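Local structure of bifunctional pinoresinol-lariciresinol reductase 1 (Thuja plicata, 1QYD) at residues 80-84 and 96-100; 116-122 and 138-143; 157-162 and 192-197; 167-171 and 182-186; 216-222 and 288-294. The protein catalyses the NADPH-dependent, enantioselective reduction of pinoresinol to lariciresinol and on to secoisolariciresinol in plant lignan biosynthesis. The contacts are given in a common frame with arbitrary orientation. Numbering follows the deposited sequence.

Contact 1 (80-84 and 96-100); sequences VISAL and QLKLV
Residues 80-82 are extended, the end of parallel strand 79-82, and run on through the loop residues Ala83 and Leu84; residues 96-100 belong to helix 96-105. The two axes are nearly antiparallel, at 166°, and approach to 10.9 Å, as expected of a beta-alpha-beta unit of a Rossmann-type domain, whose helix returns the chain to strand 111-113. The closest CA pair is Ser82 and Gln96, 7.6 Å apart. CB of Val80, Ser82 and Leu84 points toward the helix, while Ile81 and Ala83 turn away. Leu99 (t, p) occupies the middle: its CD1 lies 4.1 Å from Val80 CG2, and its CD2 lies 4.3 Å from Ser82 CB and 4.4 Å from Leu84 CD1. Gln96 (m, t) lays its CG 4.2 Å from Leu84 CD1. Val10 of strand 7-10 touches Val80, Ser82, Leu84 and Leu99, and Leu84 also lies close to Gly11, an inferred NADP(+)-binding residue. Carbon packing therefore dominates the helix-sheet interface, with Ser82 and Gln96 the polar side chains among the touching residues.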
# COMPACT_ATOMS: atom_id res chain seq x y z
N VAL A 80 -22.68 -4.92 11.90
CA VAL A 80 -21.42 -4.17 11.99
C VAL A 80 -21.23 -3.45 10.63
O VAL A 80 -21.28 -4.03 9.53
CB VAL A 80 -20.18 -5.08 12.27
CG1 VAL A 80 -20.33 -6.38 11.52
CG2 VAL A 80 -18.88 -4.41 11.81
N ILE A 81 -21.04 -2.14 10.71
CA ILE A 81 -20.83 -1.32 9.52
C ILE A 81 -19.43 -0.76 9.57
O ILE A 81 -19.06 -0.15 10.56
CB ILE A 81 -21.88 -0.19 9.50
CG1 ILE A 81 -23.27 -0.77 9.38
CG2 ILE A 81 -21.70 0.68 8.25
CD1 ILE A 81 -24.31 0.34 9.56
N SER A 82 -18.60 -1.04 8.58
CA SER A 82 -17.30 -0.41 8.52
C SER A 82 -17.23 0.78 7.56
O SER A 82 -17.46 0.62 6.36
CB SER A 82 -16.30 -1.44 8.11
OG SER A 82 -15.09 -0.85 7.64
N ALA A 83 -16.88 1.98 8.03
CA ALA A 83 -16.68 3.15 7.16
C ALA A 83 -15.24 3.59 7.23
O ALA A 83 -14.89 4.77 7.15
CB ALA A 83 -17.58 4.29 7.60
N LEU A 84 -14.37 2.58 7.39
CA LEU A 84 -12.93 2.72 7.53
C LEU A 84 -12.22 3.16 6.27
O LEU A 84 -12.03 2.34 5.37
CB LEU A 84 -12.32 1.37 8.01
CG LEU A 84 -12.24 1.18 9.55
CD1 LEU A 84 -11.85 -0.23 10.00
CD2 LEU A 84 -11.21 2.19 10.01
N GLN A 96 -9.74 -4.00 7.79
CA GLN A 96 -11.03 -4.66 7.80
C GLN A 96 -10.92 -6.18 7.70
O GLN A 96 -11.94 -6.83 7.93
CB GLN A 96 -11.84 -4.20 6.65
CG GLN A 96 -12.05 -2.73 6.66
CD GLN A 96 -12.94 -2.37 5.50
OE1 GLN A 96 -12.48 -2.12 4.40
NE2 GLN A 96 -14.24 -2.35 5.70
N LEU A 97 -9.77 -6.75 7.29
CA LEU A 97 -9.54 -8.19 7.20
C LEU A 97 -9.54 -8.83 8.59
O LEU A 97 -10.24 -9.81 8.82
CB LEU A 97 -8.22 -8.42 6.45
CG LEU A 97 -8.36 -8.17 4.91
CD1 LEU A 97 -7.02 -8.08 4.25
CD2 LEU A 97 -9.07 -9.34 4.25
N LYS A 98 -8.85 -8.15 9.52
CA LYS A 98 -8.86 -8.38 10.96
C LYS A 98 -10.29 -8.35 11.46
O LYS A 98 -10.70 -9.27 12.16
CB LYS A 98 -8.13 -7.27 11.72
CG LYS A 98 -6.74 -6.88 11.25
CD LYS A 98 -6.13 -5.97 12.29
CE LYS A 98 -4.63 -5.89 12.08
NZ LYS A 98 -4.28 -5.08 10.92
N LEU A 99 -11.07 -7.33 11.13
CA LEU A 99 -12.50 -7.32 11.45
C LEU A 99 -13.32 -8.46 10.81
O LEU A 99 -14.35 -8.83 11.36
CB LEU A 99 -12.99 -5.93 11.04
CG LEU A 99 -14.38 -5.33 11.21
CD1 LEU A 99 -14.98 -5.52 12.59
CD2 LEU A 99 -14.21 -3.85 10.96
N VAL A 100 -12.92 -9.08 9.68
CA VAL A 100 -13.61 -10.22 9.04
C VAL A 100 -13.28 -11.55 9.75
O VAL A 100 -14.11 -12.46 9.91
CB VAL A 100 -13.20 -10.30 7.54
CG1 VAL A 100 -13.87 -11.49 6.86
CG2 VAL A 100 -13.66 -9.04 6.82

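Contact 2 (116-122 and 138-143); sequences EFGMDPD and KRKVRR
A salt-bridge network ties the irregular loop 116-122, which follows strand 111-113, to helix 133-147 of the Rossmann-type domain. The helical segment 138-143 carries Lys138, the inferred proton acceptor, and Arg142, an inferred NADP(+)-binding residue. Pro121 and Arg139 have the nearest CA atoms, 6.1 Å apart. Lys138 is fully extended beyond its m chi1 (m, t, t, t), passing its CB 4.1 Å from Pro121 CG and bringing NZ to 3.7 Å from Glu116 O. Arg142 (m, t, t) reaches across the loop, with Pro121 CG over one face of its guanidinium, 3.3 Å from NE. Glu116 folds back (m, m) so that OE1 accepts from Arg142 NH2 at 2.7 Å. Asp120, chi1 t, sets OD2 3.0 Å from the same NH2. Tyr154 adds a cation-pi contact to Arg142. Arg139 instead binds backbone, its NE donating to Pro121 O at 2.8 Å. Asp122, chi1 p, bridges two arginines: OD2 lies 3.0 Å from Arg142 NH1, and OD1 2.8 Å from Arg143 NH2.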
# COMPACT_ATOMS: atom_id res chain seq x y z
N GLU A 116 -17.14 0.43 1.50
CA GLU A 116 -17.51 0.57 0.10
C GLU A 116 -17.75 2.06 -0.12
O GLU A 116 -16.85 2.90 0.03
CB GLU A 116 -18.78 -0.28 -0.11
CG GLU A 116 -18.61 -1.78 -0.12
CD GLU A 116 -17.80 -2.31 -1.29
OE1 GLU A 116 -18.25 -2.16 -2.43
OE2 GLU A 116 -16.74 -2.88 -1.08
N PHE A 117 -19.03 2.41 -0.35
CA PHE A 117 -19.59 3.75 -0.54
C PHE A 117 -19.06 4.56 -1.75
O PHE A 117 -18.96 5.79 -1.72
CB PHE A 117 -19.39 4.54 0.79
CG PHE A 117 -19.94 3.87 2.05
CD1 PHE A 117 -19.06 3.17 2.89
CD2 PHE A 117 -21.32 3.89 2.32
CE1 PHE A 117 -19.56 2.49 4.00
CE2 PHE A 117 -21.81 3.20 3.44
CZ PHE A 117 -20.93 2.51 4.27
N GLY A 118 -18.83 3.83 -2.87
CA GLY A 118 -18.28 4.36 -4.11
C GLY A 118 -18.62 3.53 -5.35
O GLY A 118 -19.70 2.96 -5.48
N MET A 119 -17.64 3.47 -6.26
CA MET A 119 -17.72 2.86 -7.58
C MET A 119 -18.11 1.41 -7.86
O MET A 119 -18.56 1.11 -8.98
CB MET A 119 -16.41 3.04 -8.30
CG MET A 119 -16.05 4.47 -8.63
SD MET A 119 -14.75 4.52 -9.89
CE MET A 119 -15.76 5.16 -11.19
N ASP A 120 -17.90 0.50 -6.90
CA ASP A 120 -18.11 -0.95 -6.94
C ASP A 120 -16.96 -1.73 -7.58
O ASP A 120 -16.93 -1.98 -8.79
CB ASP A 120 -19.42 -1.33 -7.67
CG ASP A 120 -19.84 -2.80 -7.58
OD1 ASP A 120 -21.00 -3.11 -7.80
OD2 ASP A 120 -19.03 -3.67 -7.31
N PRO A 121 -16.06 -2.26 -6.73
CA PRO A 121 -14.83 -2.91 -7.11
C PRO A 121 -14.86 -4.07 -8.08
O PRO A 121 -14.00 -4.14 -8.96
CB PRO A 121 -14.21 -3.29 -5.79
CG PRO A 121 -15.38 -3.41 -4.88
CD PRO A 121 -16.12 -2.17 -5.27
N ASP A 122 -15.80 -5.00 -7.97
CA ASP A 122 -15.74 -6.08 -8.93
C ASP A 122 -16.66 -5.90 -10.12
O ASP A 122 -17.03 -6.86 -10.80
CB ASP A 122 -16.00 -7.40 -8.20
CG ASP A 122 -17.28 -7.52 -7.43
OD1 ASP A 122 -17.25 -8.23 -6.44
OD2 ASP A 122 -18.29 -6.93 -7.81
N LYS A 138 -10.44 -3.27 -1.67
CA LYS A 138 -11.83 -3.57 -1.36
C LYS A 138 -12.34 -4.91 -1.89
O LYS A 138 -13.41 -5.37 -1.49
CB LYS A 138 -12.75 -2.49 -1.93
CG LYS A 138 -12.54 -1.07 -1.41
CD LYS A 138 -13.43 -0.05 -2.11
CE LYS A 138 -13.27 1.31 -1.44
NZ LYS A 138 -13.95 2.35 -2.19
N ARG A 139 -11.66 -5.53 -2.84
CA ARG A 139 -12.09 -6.81 -3.35
C ARG A 139 -11.57 -7.91 -2.44
O ARG A 139 -12.30 -8.85 -2.12
CB ARG A 139 -11.58 -7.03 -4.80
CG ARG A 139 -12.57 -6.59 -5.88
CD ARG A 139 -12.18 -7.13 -7.24
NE ARG A 139 -12.17 -6.10 -8.26
CZ ARG A 139 -11.04 -5.54 -8.72
NH1 ARG A 139 -9.83 -5.87 -8.27
NH2 ARG A 139 -11.09 -4.63 -9.69
N LYS A 140 -10.31 -7.79 -2.00
CA LYS A 140 -9.69 -8.72 -1.06
C LYS A 140 -10.54 -8.92 0.19
O LYS A 140 -10.75 -10.03 0.68
CB LYS A 140 -8.35 -8.20 -0.62
CG LYS A 140 -7.34 -8.49 -1.67
CD LYS A 140 -6.03 -8.42 -0.92
CE LYS A 140 -5.14 -9.60 -1.33
NZ LYS A 140 -4.69 -9.53 -2.72
N VAL A 141 -11.05 -7.77 0.62
CA VAL A 141 -11.97 -7.63 1.72
C VAL A 141 -13.31 -8.27 1.36
O VAL A 141 -13.86 -8.96 2.22
CB VAL A 141 -12.04 -6.11 1.99
CG1 VAL A 141 -13.21 -5.70 2.88
CG2 VAL A 141 -10.69 -5.74 2.62
N ARG A 142 -13.84 -8.07 0.12
CA ARG A 142 -15.10 -8.64 -0.33
C ARG A 142 -15.00 -10.12 -0.53
O ARG A 142 -15.89 -10.84 -0.10
CB ARG A 142 -15.58 -8.14 -1.69
CG ARG A 142 -16.19 -6.76 -1.83
CD ARG A 142 -16.97 -6.75 -3.11
NE ARG A 142 -17.53 -5.43 -3.32
CZ ARG A 142 -18.49 -5.15 -4.22
NH1 ARG A 142 -19.01 -6.08 -5.01
NH2 ARG A 142 -18.93 -3.90 -4.35
N ARG A 143 -13.96 -10.61 -1.20
CA ARG A 143 -13.78 -12.04 -1.44
C ARG A 143 -13.52 -12.88 -0.19
O ARG A 143 -13.73 -14.09 -0.24
CB ARG A 143 -12.64 -12.23 -2.41
CG ARG A 143 -13.13 -12.85 -3.69
CD ARG A 143 -13.17 -11.86 -4.85
NE ARG A 143 -14.04 -10.72 -4.60
CZ ARG A 143 -15.38 -10.78 -4.70
NH1 ARG A 143 -16.00 -11.91 -5.07
NH2 ARG A 143 -16.13 -9.73 -4.35

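Contact 3 (157-162 and 192-197); sequences SNMFAG and GIWVDE
Segment 157-162 approaches the end of strand 191-195 through a short parallel pairing and then turns into helix 161-164; the end-to-end directions of 157-162 and 192-197 differ by 75°. Ser157 begins the approach, its O 3.7 Å from Val195 CG2. Asn158 follows with positive phi (74/-131), its CB pointing toward the partner strand near Ile193. Met159 pairs with Trp194, CA to CA 4.7 Å: Met159 N donates weakly to Ile193 O at 3.4 Å, and Met159 O accepts from Val195 N at 2.6 Å. With rotamer m, t, m, Met159 curls over the indole in a Met-aromatic contact, SD 4.1 Å and CE 3.7 Å from the centroid of the six-membered ring of Trp194. The Trp194 NE1 is bound to Leu227 O. Phe160 pairs with Val195 at a CA separation of 4.9 Å, with both side chains on the other face of the sheet; Phe160 is also the N-cap residue. Ala161 N continues the pairing into the first helical turn, donating to Val195 O at 3.0 Å. Gly162 N makes a weak hydrogen bond to Glu197 OE2 at 3.3 Å, while Glu197 OE1 is held by Tyr308 of helix 305-309. Met159 and Phe160 lie near inferred substrate- and cofactor-binding residues, His271 and Ile16 respectively. The chemistry thus combines backbone pairing, which fixes the register, with sulfur and methyl packing on an aromatic face.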
# COMPACT_ATOMS: atom_id res chain seq x y z
N SER A 157 -22.59 3.42 -3.67
CA SER A 157 -23.42 4.59 -3.50
C SER A 157 -23.08 5.80 -4.36
O SER A 157 -23.75 6.82 -4.34
CB SER A 157 -23.37 4.90 -2.03
OG SER A 157 -22.04 5.28 -1.66
N ASN A 158 -21.97 5.68 -5.08
CA ASN A 158 -21.46 6.61 -6.09
C ASN A 158 -20.81 7.93 -5.65
O ASN A 158 -19.91 7.91 -4.81
CB ASN A 158 -22.60 6.87 -7.12
CG ASN A 158 -23.04 5.58 -7.83
OD1 ASN A 158 -24.23 5.20 -7.83
ND2 ASN A 158 -22.08 4.87 -8.44
N MET A 159 -21.17 9.09 -6.21
CA MET A 159 -20.48 10.32 -5.90
C MET A 159 -21.20 11.05 -4.82
O MET A 159 -22.42 11.22 -4.91
CB MET A 159 -20.37 11.25 -7.11
CG MET A 159 -19.41 10.75 -8.19
SD MET A 159 -19.23 11.92 -9.56
CE MET A 159 -20.71 11.47 -10.38
N PHE A 160 -20.44 11.47 -3.80
CA PHE A 160 -21.05 12.27 -2.75
C PHE A 160 -21.09 13.66 -3.38
O PHE A 160 -20.12 14.12 -3.97
CB PHE A 160 -20.21 12.32 -1.45
CG PHE A 160 -19.79 11.00 -0.81
CD1 PHE A 160 -20.67 9.91 -0.71
CD2 PHE A 160 -18.48 10.86 -0.34
CE1 PHE A 160 -20.20 8.71 -0.16
CE2 PHE A 160 -18.03 9.66 0.20
CZ PHE A 160 -18.89 8.58 0.29
N ALA A 161 -22.23 14.33 -3.30
CA ALA A 161 -22.40 15.63 -3.91
C ALA A 161 -21.46 16.71 -3.35
O ALA A 161 -20.94 17.53 -4.09
CB ALA A 161 -23.83 15.97 -3.69
N GLY A 162 -21.14 16.68 -2.06
CA GLY A 162 -20.18 17.61 -1.48
C GLY A 162 -18.73 17.26 -1.75
O GLY A 162 -17.84 17.65 -1.01
N GLY A 192 -23.37 10.41 -14.74
CA GLY A 192 -22.86 10.18 -13.40
C GLY A 192 -24.01 10.21 -12.38
O GLY A 192 -25.15 10.54 -12.71
N ILE A 193 -23.73 9.81 -11.13
CA ILE A 193 -24.78 9.79 -10.13
C ILE A 193 -24.21 10.56 -8.98
O ILE A 193 -23.03 10.47 -8.68
CB ILE A 193 -25.12 8.28 -9.81
CG1 ILE A 193 -25.67 7.64 -11.06
CG2 ILE A 193 -26.17 8.14 -8.71
CD1 ILE A 193 -25.93 6.18 -10.92
N TRP A 194 -25.00 11.38 -8.33
CA TRP A 194 -24.48 12.30 -7.36
C TRP A 194 -25.40 12.17 -6.14
O TRP A 194 -26.62 12.28 -6.35
CB TRP A 194 -24.53 13.69 -8.00
CG TRP A 194 -23.91 13.90 -9.40
CD1 TRP A 194 -24.53 13.43 -10.53
CD2 TRP A 194 -22.73 14.53 -9.70
NE1 TRP A 194 -23.76 13.72 -11.55
CE2 TRP A 194 -22.70 14.38 -11.09
CE3 TRP A 194 -21.70 15.20 -9.05
CZ2 TRP A 194 -21.65 14.88 -11.85
CZ3 TRP A 194 -20.64 15.72 -9.82
CH2 TRP A 194 -20.61 15.56 -11.20
N VAL A 195 -24.91 11.89 -4.89
CA VAL A 195 -25.77 11.68 -3.71
C VAL A 195 -25.38 12.42 -2.43
O VAL A 195 -24.23 12.47 -2.00
CB VAL A 195 -25.89 10.15 -3.38
CG1 VAL A 195 -26.96 9.91 -2.33
CG2 VAL A 195 -26.38 9.35 -4.58
N ASP A 196 -26.37 13.03 -1.78
CA ASP A 196 -26.15 13.76 -0.55
C ASP A 196 -25.68 12.75 0.46
O ASP A 196 -26.18 11.62 0.53
CB ASP A 196 -27.45 14.42 -0.08
CG ASP A 196 -27.43 15.16 1.26
OD1 ASP A 196 -26.39 15.67 1.68
OD2 ASP A 196 -28.49 15.23 1.90
N GLU A 197 -24.66 13.16 1.20
CA GLU A 197 -24.05 12.31 2.21
C GLU A 197 -25.02 11.79 3.27
O GLU A 197 -24.85 10.69 3.80
CB GLU A 197 -22.94 13.08 2.85
CG GLU A 197 -21.86 13.46 1.85
CD GLU A 197 -21.94 14.86 1.27
OE1 GLU A 197 -23.01 15.47 1.18
OE2 GLU A 197 -20.88 15.36 0.91

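Contact 4 (167-171 and 182-186); sequences SLAQL and VLIYG
This is a loop-to-loop packing contact, partly buried and with its centre about 21 Å from the centre of the chain, between the loop after helix 161-164 and the chain that leaves strand 181-182 toward strand 191-195. Neither segment is a regular helix or strand over its length; their touching parts run 74° apart, and the nearest CA atoms are those of Gln170 and Leu183, at 6.6 Å. An ST turn opens the first segment, with Ser167 OG (chi1 p) accepting from Ala169 N at 3.2 Å. Leu168 (70/13) and Ala169 (85/36) then both adopt positive phi, bending the chain before Gln170 becomes extended (-93/136). Across the gap, Tyr185 has its CB directed toward the loop (chi1 m), and its OH donates to Ala169 O at 2.9 Å. Leu171 (m, t) flanks that hydroxyl, CD2 lying 3.3 Å from Tyr185 OH, and places CD1 3.9 Å from Leu183 CD2. Gln170 OE1 accepts a weak hydrogen bond from Leu183 N at 3.3 Å. At the other end Leu168 CD2 meets Val182 CG1 at 3.9 Å. Helix 229-241 covers Leu168 through Val232 and Trp236, and its Gln229 accepts from Tyr185 N, while Leu272 and Tyr273 of helix 272-275 pack on Leu171. Aliphatic contacts thus join the two loops, and the tyrosine hydroxyl supplies a directional link to a carbonyl that lies outside any regular strand pairing.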
# COMPACT_ATOMS: atom_id res chain seq x y z
N SER A 167 -17.20 21.02 -5.85
CA SER A 167 -16.14 21.36 -6.76
C SER A 167 -16.57 21.53 -8.22
O SER A 167 -15.86 22.21 -8.97
CB SER A 167 -15.09 20.28 -6.68
OG SER A 167 -15.76 19.04 -6.89
N LEU A 168 -17.72 20.91 -8.59
CA LEU A 168 -18.27 20.74 -9.94
C LEU A 168 -17.43 19.76 -10.77
O LEU A 168 -17.65 19.55 -11.96
CB LEU A 168 -18.39 22.10 -10.66
CG LEU A 168 -19.76 22.61 -11.12
CD1 LEU A 168 -20.85 22.27 -10.15
CD2 LEU A 168 -19.68 24.13 -11.28
N ALA A 169 -16.55 19.07 -10.02
CA ALA A 169 -15.58 18.04 -10.34
C ALA A 169 -14.21 18.51 -10.83
O ALA A 169 -13.52 17.86 -11.63
CB ALA A 169 -16.20 17.10 -11.37
N GLN A 170 -13.73 19.64 -10.27
CA GLN A 170 -12.50 20.22 -10.77
C GLN A 170 -11.20 19.84 -10.11
O GLN A 170 -11.03 19.77 -8.89
CB GLN A 170 -12.65 21.72 -10.76
CG GLN A 170 -12.88 22.14 -12.22
CD GLN A 170 -14.30 22.50 -12.62
OE1 GLN A 170 -14.92 21.93 -13.50
NE2 GLN A 170 -14.85 23.51 -11.99
N LEU A 171 -10.30 19.62 -11.05
CA LEU A 171 -8.93 19.15 -10.88
C LEU A 171 -8.07 19.88 -9.88
O LEU A 171 -6.89 19.53 -9.73
CB LEU A 171 -8.12 19.20 -12.22
CG LEU A 171 -8.46 18.50 -13.54
CD1 LEU A 171 -7.31 18.66 -14.51
CD2 LEU A 171 -8.67 17.03 -13.32
N VAL A 182 -14.72 26.39 -15.95
CA VAL A 182 -15.01 25.02 -15.56
C VAL A 182 -14.34 24.17 -16.61
O VAL A 182 -14.53 24.38 -17.81
CB VAL A 182 -16.52 24.58 -15.55
CG1 VAL A 182 -17.11 24.85 -14.17
CG2 VAL A 182 -17.30 25.30 -16.63
N LEU A 183 -13.52 23.22 -16.17
CA LEU A 183 -12.90 22.26 -17.07
C LEU A 183 -13.91 21.12 -17.25
O LEU A 183 -14.47 20.65 -16.25
CB LEU A 183 -11.59 21.79 -16.43
CG LEU A 183 -10.39 21.25 -17.27
CD1 LEU A 183 -9.11 22.01 -16.89
CD2 LEU A 183 -10.12 19.78 -16.96
N ILE A 184 -14.27 20.74 -18.50
CA ILE A 184 -15.17 19.60 -18.74
C ILE A 184 -14.40 18.45 -19.37
O ILE A 184 -13.43 18.58 -20.11
CB ILE A 184 -16.40 19.97 -19.66
CG1 ILE A 184 -17.28 21.04 -19.03
CG2 ILE A 184 -17.28 18.75 -19.84
CD1 ILE A 184 -18.70 21.17 -19.65
N TYR A 185 -14.83 17.24 -19.03
CA TYR A 185 -14.13 16.07 -19.47
C TYR A 185 -14.82 15.54 -20.71
O TYR A 185 -15.89 14.92 -20.71
CB TYR A 185 -14.12 15.09 -18.29
CG TYR A 185 -13.46 15.76 -17.08
CD1 TYR A 185 -14.23 16.11 -15.97
CD2 TYR A 185 -12.10 16.10 -17.13
CE1 TYR A 185 -13.67 16.83 -14.92
CE2 TYR A 185 -11.52 16.79 -16.08
CZ TYR A 185 -12.31 17.16 -14.99
OH TYR A 185 -11.77 17.96 -14.00
N GLY A 186 -14.19 15.95 -21.79
CA GLY A 186 -14.56 15.52 -23.12
C GLY A 186 -15.75 16.27 -23.66
O GLY A 186 -15.66 17.38 -24.20

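Contact 5 (216-222 and 288-294); sequences KTMYIRP and PNAIEAT
Two adjacent parallel strands, 217-219 and 290-292, are two of the strands of a three-stranded parallel sheet, with 217-219 in the middle between 154-156 and 290-292. Their axes lie 4.6 Å apart and cross at -24°. Pro288 leads in, its O 3.9 Å from Lys216 CE, and Asn289 O accepts a weak hydrogen bond from Thr217 N at 3.4 Å. Ala290 pairs with Thr217, their CA atoms 4.3 Å apart, and its CB meets Tyr219 CE2 at 3.6 Å on the face shared by Thr217, Tyr219 and Glu292. Ile291, opposite Met218 on the other face, bonds through both backbone groups: N donates to Thr217 O at 2.7 Å and O accepts from Tyr219 N at 2.9 Å. Its p, m side chain brings CD1 to 3.4 Å from Lys216 CB and CG1 to 4.1 Å from Met218 CG. Glu292 pairs with Tyr219 at a CA separation of 4.7 Å and is the N-cap of helix 293-296. Ala293 N, already helical, donates to Tyr219 O at 2.6 Å, while its CB packs 3.7 Å from both Met218 SD and Ile220 CG1; Tyr203 of helix 197-207 covers this side. The Arg221 guanidinium leads elsewhere, to Phe284 O and Leu281 O. Thr294 N completes the cap, donating to Glu292 OE1 at 2.8 Å, and the same OE1 accepts from Arg221 N at 2.9 Å.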
# COMPACT_ATOMS: atom_id res chain seq x y z
N LYS A 216 -26.52 -9.27 -1.55
CA LYS A 216 -26.69 -8.41 -2.70
C LYS A 216 -25.94 -7.08 -2.59
O LYS A 216 -25.67 -6.57 -1.49
CB LYS A 216 -28.17 -8.14 -2.88
CG LYS A 216 -29.03 -9.25 -3.49
CD LYS A 216 -30.40 -8.65 -3.80
CE LYS A 216 -31.29 -9.52 -4.70
NZ LYS A 216 -32.63 -8.98 -4.86
N THR A 217 -25.59 -6.51 -3.77
CA THR A 217 -24.95 -5.19 -3.86
C THR A 217 -26.07 -4.16 -3.91
O THR A 217 -27.06 -4.36 -4.63
CB THR A 217 -24.05 -5.04 -5.13
OG1 THR A 217 -23.05 -6.09 -5.07
CG2 THR A 217 -23.33 -3.70 -5.19
N MET A 218 -25.99 -3.09 -3.10
CA MET A 218 -27.03 -2.08 -3.05
C MET A 218 -26.52 -0.84 -3.72
O MET A 218 -25.65 -0.16 -3.17
CB MET A 218 -27.41 -1.74 -1.61
CG MET A 218 -28.59 -0.80 -1.65
SD MET A 218 -28.83 0.07 -0.10
CE MET A 218 -30.48 -0.47 0.07
N TYR A 219 -27.04 -0.56 -4.91
CA TYR A 219 -26.70 0.64 -5.67
C TYR A 219 -27.64 1.78 -5.28
O TYR A 219 -28.83 1.58 -5.06
CB TYR A 219 -26.83 0.38 -7.17
CG TYR A 219 -25.88 -0.66 -7.76
CD1 TYR A 219 -24.52 -0.39 -7.86
CD2 TYR A 219 -26.36 -1.89 -8.23
CE1 TYR A 219 -23.66 -1.34 -8.42
CE2 TYR A 219 -25.51 -2.84 -8.79
CZ TYR A 219 -24.16 -2.56 -8.88
OH TYR A 219 -23.29 -3.49 -9.44
N ILE A 220 -27.15 3.00 -5.09
CA ILE A 220 -28.05 4.12 -4.89
C ILE A 220 -27.87 4.80 -6.25
O ILE A 220 -26.75 5.15 -6.68
CB ILE A 220 -27.59 5.03 -3.75
CG1 ILE A 220 -27.24 4.28 -2.47
CG2 ILE A 220 -28.76 5.95 -3.48
CD1 ILE A 220 -27.04 5.11 -1.19
N ARG A 221 -29.01 4.83 -6.96
CA ARG A 221 -29.08 5.36 -8.32
C ARG A 221 -30.24 6.31 -8.45
O ARG A 221 -31.12 6.01 -9.26
CB ARG A 221 -29.25 4.22 -9.36
CG ARG A 221 -27.95 3.70 -9.88
CD ARG A 221 -28.11 2.65 -10.95
NE ARG A 221 -26.78 2.34 -11.45
CZ ARG A 221 -26.53 1.39 -12.37
NH1 ARG A 221 -27.48 0.63 -12.92
NH2 ARG A 221 -25.28 1.24 -12.76
N PRO A 222 -30.36 7.42 -7.69
CA PRO A 222 -31.63 8.11 -7.47
C PRO A 222 -31.95 8.70 -8.81
O PRO A 222 -31.08 9.32 -9.41
CB PRO A 222 -31.39 9.14 -6.46
CG PRO A 222 -30.06 8.77 -5.90
CD PRO A 222 -29.29 8.19 -7.08
N PRO A 288 -29.24 -9.52 -11.44
CA PRO A 288 -29.54 -10.56 -10.43
C PRO A 288 -29.01 -10.59 -8.96
O PRO A 288 -29.80 -10.91 -8.06
CB PRO A 288 -29.19 -11.84 -11.15
CG PRO A 288 -28.88 -11.43 -12.56
CD PRO A 288 -28.35 -10.04 -12.47
N ASN A 289 -27.71 -10.31 -8.71
CA ASN A 289 -27.04 -10.27 -7.39
C ASN A 289 -26.80 -8.81 -6.97
O ASN A 289 -25.68 -8.38 -6.66
CB ASN A 289 -25.66 -11.04 -7.44
CG ASN A 289 -25.58 -12.52 -7.03
OD1 ASN A 289 -25.25 -12.86 -5.88
ND2 ASN A 289 -25.81 -13.49 -7.93
N ALA A 290 -27.91 -8.05 -6.95
CA ALA A 290 -27.92 -6.63 -6.67
C ALA A 290 -29.30 -6.03 -6.55
O ALA A 290 -30.27 -6.68 -6.92
CB ALA A 290 -27.22 -5.87 -7.77
N ILE A 291 -29.41 -4.82 -5.96
CA ILE A 291 -30.64 -4.02 -5.87
C ILE A 291 -30.35 -2.51 -6.02
O ILE A 291 -29.20 -2.10 -6.17
CB ILE A 291 -31.46 -4.14 -4.52
CG1 ILE A 291 -30.61 -3.95 -3.29
CG2 ILE A 291 -32.19 -5.44 -4.55
CD1 ILE A 291 -29.60 -5.01 -2.90
N GLU A 292 -31.41 -1.68 -6.01
CA GLU A 292 -31.30 -0.22 -6.04
C GLU A 292 -31.89 0.32 -4.73
O GLU A 292 -33.03 -0.00 -4.37
CB GLU A 292 -32.07 0.33 -7.23
CG GLU A 292 -31.74 1.76 -7.69
CD GLU A 292 -32.27 2.94 -6.88
OE1 GLU A 292 -31.50 3.53 -6.11
OE2 GLU A 292 -33.43 3.28 -7.05
N ALA A 293 -31.17 1.19 -4.02
CA ALA A 293 -31.61 1.72 -2.75
C ALA A 293 -32.89 2.51 -2.73
O ALA A 293 -33.65 2.41 -1.78
CB ALA A 293 -30.53 2.59 -2.19
N THR A 294 -33.15 3.25 -3.81
CA THR A 294 -34.31 4.13 -3.93
C THR A 294 -35.60 3.43 -4.33
O THR A 294 -36.66 3.87 -3.89
CB THR A 294 -33.98 5.24 -4.92
OG1 THR A 294 -32.78 5.79 -4.40
CG2 THR A 294 -35.06 6.29 -5.13

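Contacts 1, 2 and 3 are buried, whereas contacts 4 and 5 are only partly so. Contact 1 packs a helix on the five-stranded Rossmann-type sheet by carbon contacts; contact 2, touching it through Phe117 on Ser82 and Val141 on Leu97, relies on charge and itself holds the inferred catalytic and cofactor-binding residues. Contacts 3 and 5 are both parallel strand pairings that run into a helix, in different sheets, and meet where Ile193 packs on Arg221 and Pro222. A probable, weak hydrogen bond between Tyr219 OH and Asp120 OD1 joins contacts 2 and 5. Contact 4, built from loops, touches none of the others and lies across the chain's centre from contact 1.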